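Long-range contacts in 6-phosphogluconate dehydrogenase (Decarboxylating) (Geobacter metallireducens, PDB 4E21), which probably catalyses the NADP-dependent oxidative decarboxylation of 6-phosphogluconate in the pentose phosphate pathway: residues 108-112 with 162-166; 154-160 with 197-203; 210-215 with 305-309; 218-222 with 326-330. All coordinates share one frame; numbering follows the deposited sequence.

Interaction 1: residues 108-112 with 162-166; sequences NDIVI and AVERL
The guanidinium of Arg165 has the methyl CD1 of Ile110 over one face, 3.7 Å above the plane and close to its centre, and the backbone carbonyl of Asn108 at its edge. Arg165 NH1 donates to Asn108 O over 3.1 Å, with the oxygen in the guanidinium plane and the nitrogen in the carbonyl plane, and the bond is nearly straight (160°). Arg165 NH2 leans on the same oxygen only weakly and finds another acceptor in Gln161 OE1. A bend at chi3 (-85°) turns the arginine head back toward the sheet, where the NH1 bond at its edge and the methyl on its face help to set its plane.

Deeper in, the side chains meet through apolar groups. Ile110 CD1 also touches Ala162 CB at 4.0 Å. Ile110 and Leu166 slide past each other in opposite directions, CG2 of the isoleucine 3.9 Å from CD1 of the leucine. Ile112 and Leu166 meet tip to tip, CD1 against CD1 at 3.6 Å. Val111, between the two isoleucines, points to the other face of the strand and packs on Leu98 and Met101 of helix 94-101.

A strand carrying alternate side chains to helices on its two faces, with neighbours 84-87 and 135-142 parallel to it, is characteristic of the alpha/beta Rossmann-type NAD-binding domain; here helix 160-165 covers the Ile110-Ile112 face.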
loop_
_atom_site.group_PDB
_atom_site.type_symbol
_atom_site.label_atom_id
_atom_site.label_comp_id
_atom_site.label_asym_id
_atom_site.label_seq_id
_atom_site.Cartn_x
_atom_site.Cartn_y
_atom_site.Cartn_z
ATOM N N ASN B 108 31.258 -34.002 -16.242
ATOM C CA ASN B 108 30.731 -34.741 -15.090
ATOM C C ASN B 108 31.056 -34.107 -13.736
ATOM O O ASN B 108 30.563 -34.556 -12.708
ATOM C CB ASN B 108 31.120 -36.233 -15.149
ATOM C CG ASN B 108 30.423 -36.976 -16.312
ATOM O OD1 ASN B 108 29.428 -36.495 -16.885
ATOM N ND2 ASN B 108 30.946 -38.140 -16.662
ATOM N N ASP B 109 31.871 -33.061 -13.728
ATOM C CA ASP B 109 31.958 -32.219 -12.537
ATOM C C ASP B 109 30.623 -31.501 -12.279
ATOM O O ASP B 109 29.829 -31.270 -13.201
ATOM C CB ASP B 109 33.067 -31.172 -12.663
ATOM C CG ASP B 109 34.462 -31.760 -12.501
ATOM O OD1 ASP B 109 34.584 -32.967 -12.175
ATOM O OD2 ASP B 109 35.436 -30.991 -12.691
ATOM N N ILE B 110 30.403 -31.152 -11.017
ATOM C CA ILE B 110 29.246 -30.387 -10.573
ATOM C C ILE B 110 29.717 -29.116 -9.861
ATOM O O ILE B 110 30.586 -29.172 -8.970
ATOM C CB ILE B 110 28.422 -31.193 -9.538
ATOM C CG1 ILE B 110 27.868 -32.468 -10.151
ATOM C CG2 ILE B 110 27.288 -30.335 -8.916
ATOM C CD1 ILE B 110 27.205 -33.375 -9.130
ATOM N N VAL B 111 29.136 -27.981 -10.247
ATOM C CA VAL B 111 29.404 -26.693 -9.606
ATOM C C VAL B 111 28.110 -26.172 -8.974
ATOM O O VAL B 111 27.048 -26.143 -9.600
ATOM C CB VAL B 111 29.973 -25.658 -10.619
ATOM C CG1 VAL B 111 30.226 -24.288 -9.954
ATOM C CG2 VAL B 111 31.249 -26.170 -11.227
ATOM N N ILE B 112 28.191 -25.797 -7.713
ATOM C CA ILE B 112 27.030 -25.306 -7.006
ATOM C C ILE B 112 27.207 -23.828 -6.683
ATOM O O ILE B 112 28.240 -23.444 -6.135
ATOM C CB ILE B 112 26.833 -26.095 -5.718
ATOM C CG1 ILE B 112 26.706 -27.585 -6.060
ATOM C CG2 ILE B 112 25.617 -25.551 -4.914
ATOM C CD1 ILE B 112 27.099 -28.485 -4.937
ATOM N N ALA B 162 22.236 -34.653 -10.975
ATOM C CA ALA B 162 23.264 -33.992 -10.181
ATOM C C ALA B 162 22.786 -33.783 -8.768
ATOM O O ALA B 162 23.556 -33.898 -7.813
ATOM C CB ALA B 162 23.649 -32.659 -10.801
ATOM N N VAL B 163 21.506 -33.463 -8.638
ATOM C CA VAL B 163 20.936 -33.203 -7.328
ATOM C C VAL B 163 20.860 -34.479 -6.491
ATOM O O VAL B 163 21.059 -34.444 -5.262
ATOM C CB VAL B 163 19.552 -32.531 -7.435
ATOM C CG1 VAL B 163 18.874 -32.457 -6.052
ATOM C CG2 VAL B 163 19.719 -31.145 -8.039
ATOM N N GLU B 164 20.569 -35.596 -7.153
ATOM C CA GLU B 164 20.615 -36.900 -6.490
ATOM C C GLU B 164 22.036 -37.268 -6.072
ATOM O O GLU B 164 22.259 -37.710 -4.944
ATOM C CB GLU B 164 19.978 -37.982 -7.355
ATOM C CG GLU B 164 18.461 -37.941 -7.279
ATOM C CD GLU B 164 17.791 -38.699 -8.405
ATOM O OE1 GLU B 164 18.505 -39.198 -9.309
ATOM O OE2 GLU B 164 16.542 -38.782 -8.390
ATOM N N ARG B 165 23.000 -37.051 -6.959
ATOM C CA ARG B 165 24.394 -37.263 -6.599
ATOM C C ARG B 165 24.751 -36.428 -5.372
ATOM O O ARG B 165 25.565 -36.834 -4.545
ATOM C CB ARG B 165 25.339 -36.937 -7.772
ATOM C CG ARG B 165 25.520 -38.079 -8.781
ATOM C CD ARG B 165 26.804 -37.924 -9.632
ATOM N NE ARG B 165 26.622 -37.067 -10.806
ATOM C CZ ARG B 165 27.591 -36.335 -11.363
ATOM N NH1 ARG B 165 28.821 -36.337 -10.850
ATOM N NH2 ARG B 165 27.327 -35.576 -12.423
ATOM N N LEU B 166 24.132 -35.259 -5.239
ATOM C CA LEU B 166 24.493 -34.354 -4.156
ATOM C C LEU B 166 23.766 -34.651 -2.838
ATOM O O LEU B 166 24.034 -34.005 -1.823
ATOM C CB LEU B 166 24.254 -32.900 -4.579
ATOM C CG LEU B 166 25.228 -32.296 -5.600
ATOM C CD1 LEU B 166 24.708 -30.951 -6.075
ATOM C CD2 LEU B 166 26.627 -32.170 -5.011
#

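Interaction 2: residues 154-160 with 197-203; sequences LMIGGEK and YLHCGPS
Leu154 to Ile156 and Tyr197 to His199 pair as parallel strands at one end of the mixed sheet of the nucleotide-binding domain, strand 197-201 being outermost within the chain. The ladder alternates: Leu198 N gives to Leu154 O, Ile156 N gives to Leu198 O at 2.9 Å, and Cys200 N gives to Ile156 O. Beyond Ile156 the register slips by one residue, and Gly158 N bonds Gly201 O, on a lone pair in the carbonyl plane (3.0 Å).

On one face of the sheet Leu154 CB meets Tyr197 CB at 3.7 Å, and Ile156 CD1 reaches the edge of the tyrosine ring at CD2, 3.9 Å away; Tyr197 OH is held by Asp167. On the other face Cys200 SG lies against CB of Met155, a selenomethionine that also packs on Trp269 of a second subunit.

His199 has its CG trans to the backbone N (chi1 -179°), which brings the imidazole edge to the carbonyls of Ile156 and Gly158. Its NE2 donates to Gly158 O at 2.9 Å, bent (139°) and tilted out of the carbonyl plane, while Ile156 O sits in the ring plane, 3.3 Å from CD2. A leucine at this position would probably leave Gly158 O without this donor and let the turn into helix 160-165 shift.

At Gly158 a CB would be jammed against the preceding carbonyl oxygen. The direction of the His199 bond puts a hydrogen on NE2, so a side chain supplies an N-H where the chain leaves the strand.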
loop_
_atom_site.group_PDB
_atom_site.type_symbol
_atom_site.label_atom_id
_atom_site.label_comp_id
_atom_site.label_asym_id
_atom_site.label_seq_id
_atom_site.Cartn_x
_atom_site.Cartn_y
_atom_site.Cartn_z
ATOM N N LEU B 154 17.451 -25.412 2.444
ATOM C CA LEU B 154 18.088 -25.428 1.116
ATOM C C LEU B 154 17.072 -25.593 -0.000
ATOM O O LEU B 154 16.267 -26.538 -0.010
ATOM C CB LEU B 154 19.111 -26.559 1.007
ATOM C CG LEU B 154 20.266 -26.513 2.002
ATOM C CD1 LEU B 154 21.259 -27.647 1.737
ATOM C CD2 LEU B 154 20.962 -25.178 1.932
HETATM N N MSE B 155 17.110 -24.658 -0.933
HETATM C CA MSE B 155 16.197 -24.666 -2.052
HETATM C C MSE B 155 17.038 -24.817 -3.316
HETATM O O MSE B 155 17.874 -23.960 -3.637
HETATM C CB MSE B 155 15.372 -23.377 -2.048
HETATM C CG MSE B 155 14.437 -23.259 -0.820
HETATM SE SE MSE B 155 14.305 -21.411 -0.234
HETATM C CE MSE B 155 15.570 -21.430 1.259
ATOM N N ILE B 156 16.817 -25.931 -4.017
ATOM C CA ILE B 156 17.767 -26.446 -5.000
ATOM C C ILE B 156 17.170 -26.508 -6.398
ATOM O O ILE B 156 16.080 -27.053 -6.587
ATOM C CB ILE B 156 18.251 -27.845 -4.572
ATOM C CG1 ILE B 156 18.667 -27.831 -3.089
ATOM C CG2 ILE B 156 19.384 -28.334 -5.476
ATOM C CD1 ILE B 156 18.739 -29.224 -2.440
ATOM N N GLY B 157 17.865 -25.913 -7.366
ATOM C CA GLY B 157 17.477 -26.018 -8.767
ATOM C C GLY B 157 18.569 -26.659 -9.622
ATOM O O GLY B 157 19.763 -26.516 -9.340
ATOM N N GLY B 158 18.167 -27.353 -10.684
ATOM C CA GLY B 158 19.123 -27.949 -11.608
ATOM C C GLY B 158 18.752 -29.363 -12.006
ATOM O O GLY B 158 17.667 -29.826 -11.669
ATOM N N GLU B 159 19.639 -30.053 -12.720
ATOM C CA GLU B 159 19.321 -31.387 -13.235
ATOM C C GLU B 159 19.112 -32.434 -12.142
ATOM O O GLU B 159 19.845 -32.478 -11.157
ATOM C CB GLU B 159 20.423 -31.866 -14.177
ATOM C CG GLU B 159 20.409 -31.208 -15.551
ATOM C CD GLU B 159 21.698 -31.464 -16.307
ATOM O OE1 GLU B 159 22.371 -32.484 -16.000
ATOM O OE2 GLU B 159 22.051 -30.642 -17.188
ATOM N N LYS B 160 18.128 -33.300 -12.331
ATOM C CA LYS B 160 17.851 -34.320 -11.332
ATOM C C LYS B 160 19.079 -35.176 -10.974
ATOM O O LYS B 160 19.407 -35.332 -9.795
ATOM C CB LYS B 160 16.686 -35.209 -11.765
ATOM C CG LYS B 160 16.081 -35.944 -10.577
ATOM C CD LYS B 160 14.634 -36.337 -10.800
ATOM C CE LYS B 160 14.533 -37.573 -11.686
ATOM N NZ LYS B 160 13.362 -38.439 -11.320
ATOM N N TYR B 197 15.462 -29.641 3.022
ATOM C CA TYR B 197 15.986 -29.309 1.707
ATOM C C TYR B 197 15.050 -29.834 0.631
ATOM O O TYR B 197 14.287 -30.777 0.864
ATOM C CB TYR B 197 17.432 -29.803 1.509
ATOM C CG TYR B 197 17.599 -31.308 1.428
ATOM C CD1 TYR B 197 17.608 -32.092 2.585
ATOM C CD2 TYR B 197 17.769 -31.944 0.196
ATOM C CE1 TYR B 197 17.770 -33.469 2.518
ATOM C CE2 TYR B 197 17.941 -33.315 0.118
ATOM C CZ TYR B 197 17.940 -34.071 1.284
ATOM O OH TYR B 197 18.106 -35.431 1.213
ATOM N N LEU B 198 15.088 -29.206 -0.541
ATOM C CA LEU B 198 14.068 -29.470 -1.545
ATOM C C LEU B 198 14.613 -29.160 -2.906
ATOM O O LEU B 198 15.116 -28.058 -3.135
ATOM C CB LEU B 198 12.869 -28.549 -1.338
ATOM C CG LEU B 198 11.477 -29.030 -1.768
ATOM C CD1 LEU B 198 10.609 -27.838 -2.235
ATOM C CD2 LEU B 198 11.485 -30.163 -2.801
ATOM N N HIS B 199 14.485 -30.121 -3.812
ATOM C CA HIS B 199 14.799 -29.899 -5.217
ATOM C C HIS B 199 13.572 -29.230 -5.812
ATOM O O HIS B 199 12.527 -29.861 -5.980
ATOM C CB HIS B 199 15.109 -31.223 -5.926
ATOM C CG HIS B 199 15.467 -31.064 -7.362
ATOM N ND1 HIS B 199 15.444 -32.110 -8.258
ATOM C CD2 HIS B 199 15.857 -29.976 -8.069
ATOM C CE1 HIS B 199 15.808 -31.677 -9.452
ATOM N NE2 HIS B 199 16.060 -30.382 -9.365
ATOM N N CYS B 200 13.694 -27.941 -6.108
ATOM C CA CYS B 200 12.529 -27.136 -6.446
ATOM C C CYS B 200 12.138 -27.195 -7.912
ATOM O O CYS B 200 10.990 -26.916 -8.260
ATOM C CB CYS B 200 12.778 -25.695 -6.032
ATOM S SG CYS B 200 12.801 -25.489 -4.230
ATOM N N GLY B 201 13.089 -27.551 -8.778
ATOM C CA GLY B 201 12.850 -27.513 -10.211
ATOM C C GLY B 201 14.144 -27.447 -10.995
ATOM O O GLY B 201 15.227 -27.644 -10.438
ATOM N N PRO B 202 14.046 -27.167 -12.298
ATOM C CA PRO B 202 15.261 -27.137 -13.115
ATOM C C PRO B 202 16.075 -25.884 -12.805
ATOM O O PRO B 202 15.746 -25.123 -11.907
ATOM C CB PRO B 202 14.712 -27.061 -14.541
ATOM C CG PRO B 202 13.399 -26.302 -14.367
ATOM C CD PRO B 202 12.834 -26.920 -13.097
ATOM N N SER B 203 17.118 -25.643 -13.579
ATOM C CA SER B 203 18.034 -24.559 -13.270
ATOM C C SER B 203 17.327 -23.212 -12.935
ATOM O O SER B 203 16.413 -22.768 -13.651
ATOM C CB SER B 203 19.050 -24.432 -14.419
ATOM O OG SER B 203 19.956 -23.372 -14.194
#

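Interaction 3: residues 210-215 with 305-309; sequences KMVHNG and EGRWT
Met211, a selenomethionine, lies across the first turn of helix 305-316: its SE rests on Trp308 CB at 3.4 Å, the two side chains crossing at a slant. Its CG, trans to the backbone N (chi1 157°), runs alongside Thr309 in the opposite direction, 3.4 Å from OG1. One turn further on, Asn214 CB meets Glu305 CB at 3.6 Å, and the amide and carboxylate planes stand 57° apart. Gly215 faces Thr309 with bare backbone; a CB there would come within 2.6 Å of Thr309 CG2, so the glycine is what allows this close approach. The axes of the short helical segments pass 7.7 Å apart, nearly perpendicular at -100°, in the all-helical C-terminal domain, where the long helix 205-232 is crossed by helix 305-316. Residues 210-215 probably border the substrate pocket, as the corresponding Lys-Met-Val-His-Asn-Gly stretch does in related 6-phosphogluconate dehydrogenases, and a bound diol, probably from the crystallisation liquor, lies about 4 Å from the Asn214 side chain.

Behind these contacts, Thr309 OG1 is held within its own helix: it donates to Glu305 O at 2.8 Å, reaching it from the opposite face of the carbonyl plane to Thr309 N. Asn214 OD1 is likewise engaged, receiving His213 ND1 at 2.9 Å in both the ring plane and the carbonyl plane. The His213 ring in turn meets Trp269 of a second subunit edge-to-face. Trp308 has the backbone N of Glu305 over one face of its indole, and His118 meets it edge-to-face.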
loop_
_atom_site.group_PDB
_atom_site.type_symbol
_atom_site.label_atom_id
_atom_site.label_comp_id
_atom_site.label_asym_id
_atom_site.label_seq_id
_atom_site.Cartn_x
_atom_site.Cartn_y
_atom_site.Cartn_z
ATOM N N LYS B 210 14.134 -19.095 -3.261
ATOM C CA LYS B 210 14.805 -18.407 -2.153
ATOM C C LYS B 210 14.505 -16.900 -2.193
ATOM O O LYS B 210 14.331 -16.249 -1.158
ATOM C CB LYS B 210 16.321 -18.665 -2.195
ATOM C CG LYS B 210 17.154 -17.627 -1.467
ATOM C CD LYS B 210 17.113 -17.826 0.026
ATOM C CE LYS B 210 17.664 -16.611 0.766
ATOM N NZ LYS B 210 19.079 -16.365 0.421
HETATM N N MSE B 211 14.467 -16.358 -3.402
HETATM C CA MSE B 211 14.126 -14.958 -3.635
HETATM C C MSE B 211 12.768 -14.585 -2.985
HETATM O O MSE B 211 12.660 -13.584 -2.271
HETATM C CB MSE B 211 14.140 -14.706 -5.156
HETATM C CG MSE B 211 13.344 -13.541 -5.668
HETATM SE SE MSE B 211 13.367 -13.399 -7.638
HETATM C CE MSE B 211 11.967 -14.672 -8.112
ATOM N N VAL B 212 11.755 -15.412 -3.224
ATOM C CA VAL B 212 10.399 -15.148 -2.772
ATOM C C VAL B 212 10.325 -15.332 -1.246
ATOM O O VAL B 212 9.675 -14.554 -0.556
ATOM C CB VAL B 212 9.399 -16.065 -3.507
ATOM C CG1 VAL B 212 7.964 -15.915 -2.949
ATOM C CG2 VAL B 212 9.432 -15.782 -5.015
ATOM N N HIS B 213 11.022 -16.346 -0.738
ATOM C CA HIS B 213 11.247 -16.510 0.690
ATOM C C HIS B 213 11.713 -15.212 1.330
ATOM O O HIS B 213 11.217 -14.825 2.376
ATOM C CB HIS B 213 12.282 -17.612 0.906
ATOM C CG HIS B 213 12.901 -17.629 2.264
ATOM N ND1 HIS B 213 13.893 -16.749 2.642
ATOM C CD2 HIS B 213 12.706 -18.454 3.322
ATOM C CE1 HIS B 213 14.273 -17.021 3.878
ATOM N NE2 HIS B 213 13.570 -18.053 4.311
ATOM N N ASN B 214 12.659 -14.533 0.692
ATOM C CA ASN B 214 13.156 -13.264 1.206
ATOM C C ASN B 214 12.114 -12.150 1.096
ATOM O O ASN B 214 12.052 -11.279 1.952
ATOM C CB ASN B 214 14.461 -12.857 0.494
ATOM C CG ASN B 214 15.690 -13.503 1.132
ATOM O OD1 ASN B 214 15.636 -14.647 1.581
ATOM N ND2 ASN B 214 16.776 -12.758 1.218
ATOM N N GLY B 215 11.321 -12.176 0.026
ATOM C CA GLY B 215 10.276 -11.195 -0.177
ATOM C C GLY B 215 9.245 -11.357 0.930
ATOM O O GLY B 215 8.826 -10.385 1.531
ATOM N N GLU B 305 17.049 -9.496 -3.136
ATOM C CA GLU B 305 16.001 -10.500 -3.306
ATOM C C GLU B 305 14.604 -9.913 -3.126
ATOM O O GLU B 305 13.676 -10.322 -3.801
ATOM C CB GLU B 305 16.212 -11.667 -2.360
ATOM C CG GLU B 305 17.195 -12.711 -2.900
ATOM C CD GLU B 305 18.610 -12.551 -2.361
ATOM O OE1 GLU B 305 18.857 -11.602 -1.551
ATOM O OE2 GLU B 305 19.466 -13.394 -2.759
ATOM N N GLY B 306 14.462 -8.948 -2.224
ATOM C CA GLY B 306 13.202 -8.244 -2.070
ATOM C C GLY B 306 12.817 -7.513 -3.343
ATOM O O GLY B 306 11.663 -7.588 -3.781
ATOM N N ARG B 307 13.761 -6.794 -3.948
ATOM C CA ARG B 307 13.456 -6.139 -5.213
ATOM C C ARG B 307 13.113 -7.145 -6.307
ATOM O O ARG B 307 12.161 -6.937 -7.062
ATOM C CB ARG B 307 14.597 -5.237 -5.677
ATOM C CG ARG B 307 15.055 -4.298 -4.623
ATOM C CD ARG B 307 16.033 -3.291 -5.154
ATOM N NE ARG B 307 16.711 -2.588 -4.066
ATOM C CZ ARG B 307 17.268 -1.388 -4.199
ATOM N NH1 ARG B 307 17.208 -0.763 -5.370
ATOM N NH2 ARG B 307 17.890 -0.822 -3.171
ATOM N N TRP B 308 13.902 -8.212 -6.416
ATOM C CA TRP B 308 13.694 -9.199 -7.469
ATOM C C TRP B 308 12.318 -9.828 -7.336
ATOM O O TRP B 308 11.687 -10.159 -8.321
ATOM C CB TRP B 308 14.776 -10.288 -7.448
ATOM C CG TRP B 308 16.169 -9.733 -7.451
ATOM C CD1 TRP B 308 16.552 -8.481 -7.848
ATOM C CD2 TRP B 308 17.373 -10.418 -7.069
ATOM N NE1 TRP B 308 17.910 -8.333 -7.710
ATOM C CE2 TRP B 308 18.441 -9.507 -7.236
ATOM C CE3 TRP B 308 17.649 -11.708 -6.597
ATOM C CZ2 TRP B 308 19.775 -9.850 -6.950
ATOM C CZ3 TRP B 308 18.978 -12.051 -6.308
ATOM C CH2 TRP B 308 20.020 -11.124 -6.485
ATOM N N THR B 309 11.866 -10.000 -6.106
ATOM C CA THR B 309 10.559 -10.601 -5.844
ATOM C C THR B 309 9.441 -9.740 -6.407
ATOM O O THR B 309 8.524 -10.247 -7.058
ATOM C CB THR B 309 10.288 -10.797 -4.321
ATOM O OG1 THR B 309 11.254 -11.694 -3.761
ATOM C CG2 THR B 309 8.908 -11.368 -4.102
#

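Interaction 4: residues 218-222 with 326-330; sequences YGLMA and ALYER
Stacking and cation-pi contact join Tyr218 to Arg330: the guanidinium lies flat on the phenol ring, planes 12° apart, with Arg330 CZ 3.6 Å from the ring centroid and almost on its normal. Arg330 NH1 is closest to the ring at Tyr218 CZ. The arginine chain is extended from CG to NE (chi3 178°) and crosses the tyrosine at about a right angle, which lets its head reach over the ring. The edge of the guanidinium meets Met221, a selenomethionine, whose SE lies in plane, 3.5 Å from NH2. A leucine replacing Tyr218 would probably leave the Arg330 guanidinium without its flat partner and freer to turn.

Between the two segments the polar link runs through a water, which donates to Tyr218 O at 2.9 Å and accepts from Arg330 NE at 3.1 Å; Arg330 NH1 bonds Ser301 O and a bound diol probably from the crystallisation liquor.

The helical segments cross at 72° with axes 9.4 Å apart, where helix 321-333 leans on the long helix 205-232 of the all-helical C-terminal domain.

The apolar contacts are small: Ala326 CB sits 3.4 Å from Ala222 CB, short side chains that let the backbones come near where Gly219 approaches Ala326. Leu327 CD1 touches the edge of the Tyr218 ring at CE2, 3.7 Å away. Ala222 also packs on Val322 of a second subunit.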
loop_
_atom_site.group_PDB
_atom_site.type_symbol
_atom_site.label_atom_id
_atom_site.label_comp_id
_atom_site.label_asym_id
_atom_site.label_seq_id
_atom_site.Cartn_x
_atom_site.Cartn_y
_atom_site.Cartn_z
ATOM N N TYR B 218 10.458 -10.013 4.173
ATOM C CA TYR B 218 10.340 -8.562 4.266
ATOM C C TYR B 218 8.926 -8.192 4.740
ATOM O O TYR B 218 8.766 -7.355 5.624
ATOM C CB TYR B 218 10.567 -7.907 2.905
ATOM C CG TYR B 218 11.994 -7.669 2.472
ATOM C CD1 TYR B 218 13.020 -8.556 2.779
ATOM C CD2 TYR B 218 12.308 -6.569 1.685
ATOM C CE1 TYR B 218 14.337 -8.325 2.331
ATOM C CE2 TYR B 218 13.604 -6.334 1.240
ATOM C CZ TYR B 218 14.603 -7.205 1.566
ATOM O OH TYR B 218 15.865 -6.924 1.099
ATOM N N GLY B 219 7.916 -8.799 4.110
ATOM C CA GLY B 219 6.527 -8.600 4.468
ATOM C C GLY B 219 6.256 -8.958 5.926
ATOM O O GLY B 219 5.554 -8.226 6.622
ATOM N N LEU B 220 6.819 -10.074 6.392
ATOM C CA LEU B 220 6.609 -10.524 7.768
ATOM C C LEU B 220 7.228 -9.561 8.769
ATOM O O LEU B 220 6.580 -9.197 9.736
ATOM C CB LEU B 220 7.184 -11.919 8.005
ATOM C CG LEU B 220 6.732 -13.060 7.099
ATOM C CD1 LEU B 220 7.548 -14.301 7.415
ATOM C CD2 LEU B 220 5.234 -13.322 7.325
HETATM N N MSE B 221 8.480 -9.161 8.535
HETATM C CA MSE B 221 9.138 -8.185 9.390
HETATM C C MSE B 221 8.399 -6.845 9.428
HETATM O O MSE B 221 8.215 -6.270 10.503
HETATM C CB MSE B 221 10.577 -7.979 8.951
HETATM C CG MSE B 221 11.442 -9.209 9.153
HETATM SE SE MSE B 221 13.138 -9.077 8.162
HETATM C CE MSE B 221 13.844 -7.422 8.892
ATOM N N ALA B 222 7.976 -6.355 8.259
ATOM C CA ALA B 222 7.159 -5.151 8.174
ATOM C C ALA B 222 5.835 -5.243 8.961
ATOM O O ALA B 222 5.408 -4.263 9.564
ATOM C CB ALA B 222 6.891 -4.784 6.713
ATOM N N ALA B 326 6.573 -3.237 2.096
ATOM C CA ALA B 326 7.651 -3.555 3.039
ATOM C C ALA B 326 9.008 -3.159 2.453
ATOM O O ALA B 326 9.889 -2.638 3.159
ATOM C CB ALA B 326 7.643 -5.031 3.414
ATOM N N LEU B 327 9.170 -3.393 1.161
ATOM C CA LEU B 327 10.374 -2.951 0.470
ATOM C C LEU B 327 10.484 -1.419 0.462
ATOM O O LEU B 327 11.561 -0.868 0.756
ATOM C CB LEU B 327 10.417 -3.497 -0.966
ATOM C CG LEU B 327 11.633 -3.105 -1.812
ATOM C CD1 LEU B 327 12.915 -3.719 -1.260
ATOM C CD2 LEU B 327 11.418 -3.546 -3.265
ATOM N N TYR B 328 9.384 -0.739 0.122
ATOM C CA TYR B 328 9.410 0.718 -0.016
ATOM C C TYR B 328 9.691 1.386 1.321
ATOM O O TYR B 328 10.289 2.473 1.372
ATOM C CB TYR B 328 8.116 1.273 -0.631
ATOM C CG TYR B 328 7.825 0.717 -2.014
ATOM C CD1 TYR B 328 6.513 0.506 -2.452
ATOM C CD2 TYR B 328 8.864 0.391 -2.872
ATOM C CE1 TYR B 328 6.249 -0.016 -3.729
ATOM C CE2 TYR B 328 8.623 -0.141 -4.134
ATOM C CZ TYR B 328 7.314 -0.338 -4.561
ATOM O OH TYR B 328 7.093 -0.871 -5.798
ATOM N N GLU B 329 9.257 0.741 2.403
ATOM C CA GLU B 329 9.519 1.296 3.712
ATOM C C GLU B 329 11.008 1.300 3.978
ATOM O O GLU B 329 11.526 2.220 4.606
ATOM C CB GLU B 329 8.737 0.555 4.815
ATOM C CG GLU B 329 7.217 0.869 4.789
ATOM C CD GLU B 329 6.448 0.006 5.770
ATOM O OE1 GLU B 329 6.797 -1.174 5.900
ATOM O OE2 GLU B 329 5.512 0.496 6.428
ATOM N N ARG B 330 11.697 0.271 3.507
ATOM C CA ARG B 330 13.149 0.259 3.610
ATOM C C ARG B 330 13.750 1.414 2.802
ATOM O O ARG B 330 14.660 2.092 3.293
ATOM C CB ARG B 330 13.739 -1.098 3.190
ATOM C CG ARG B 330 13.266 -2.253 4.061
ATOM C CD ARG B 330 14.087 -3.497 3.838
ATOM N NE ARG B 330 13.653 -4.584 4.713
ATOM C CZ ARG B 330 14.377 -5.661 4.992
ATOM N NH1 ARG B 330 15.602 -5.803 4.490
ATOM N NH2 ARG B 330 13.879 -6.584 5.790
HETATM O O HOH W 1 10.938 -5.489 5.863
#

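In the fold
Interactions 1 and 2 belong to the nucleotide-binding domain, 11 Å apart between centres, and meet where Val163 CG2 touches Ile156 CG2 at 3.8 Å; helix 160-165 directly follows the strand 153-157 used by interaction 2. Strand 197-201 then leads into helix 205-232, whose Lys210 CA packs on Met155 SE at 3.6 Å, so interaction 2 adjoins interaction 3 at the passage into the helical domain. Interactions 3 and 4 share that helix, their centres 11 Å apart, and Gly306 CA lies 3.8 Å from Tyr218 CE2. Bound diol close to both Asn214 and Tyr218 is consistent with a pocket beside interactions 3 and 4. Interaction 1 is remote, about 35 Å between centres from interaction 4.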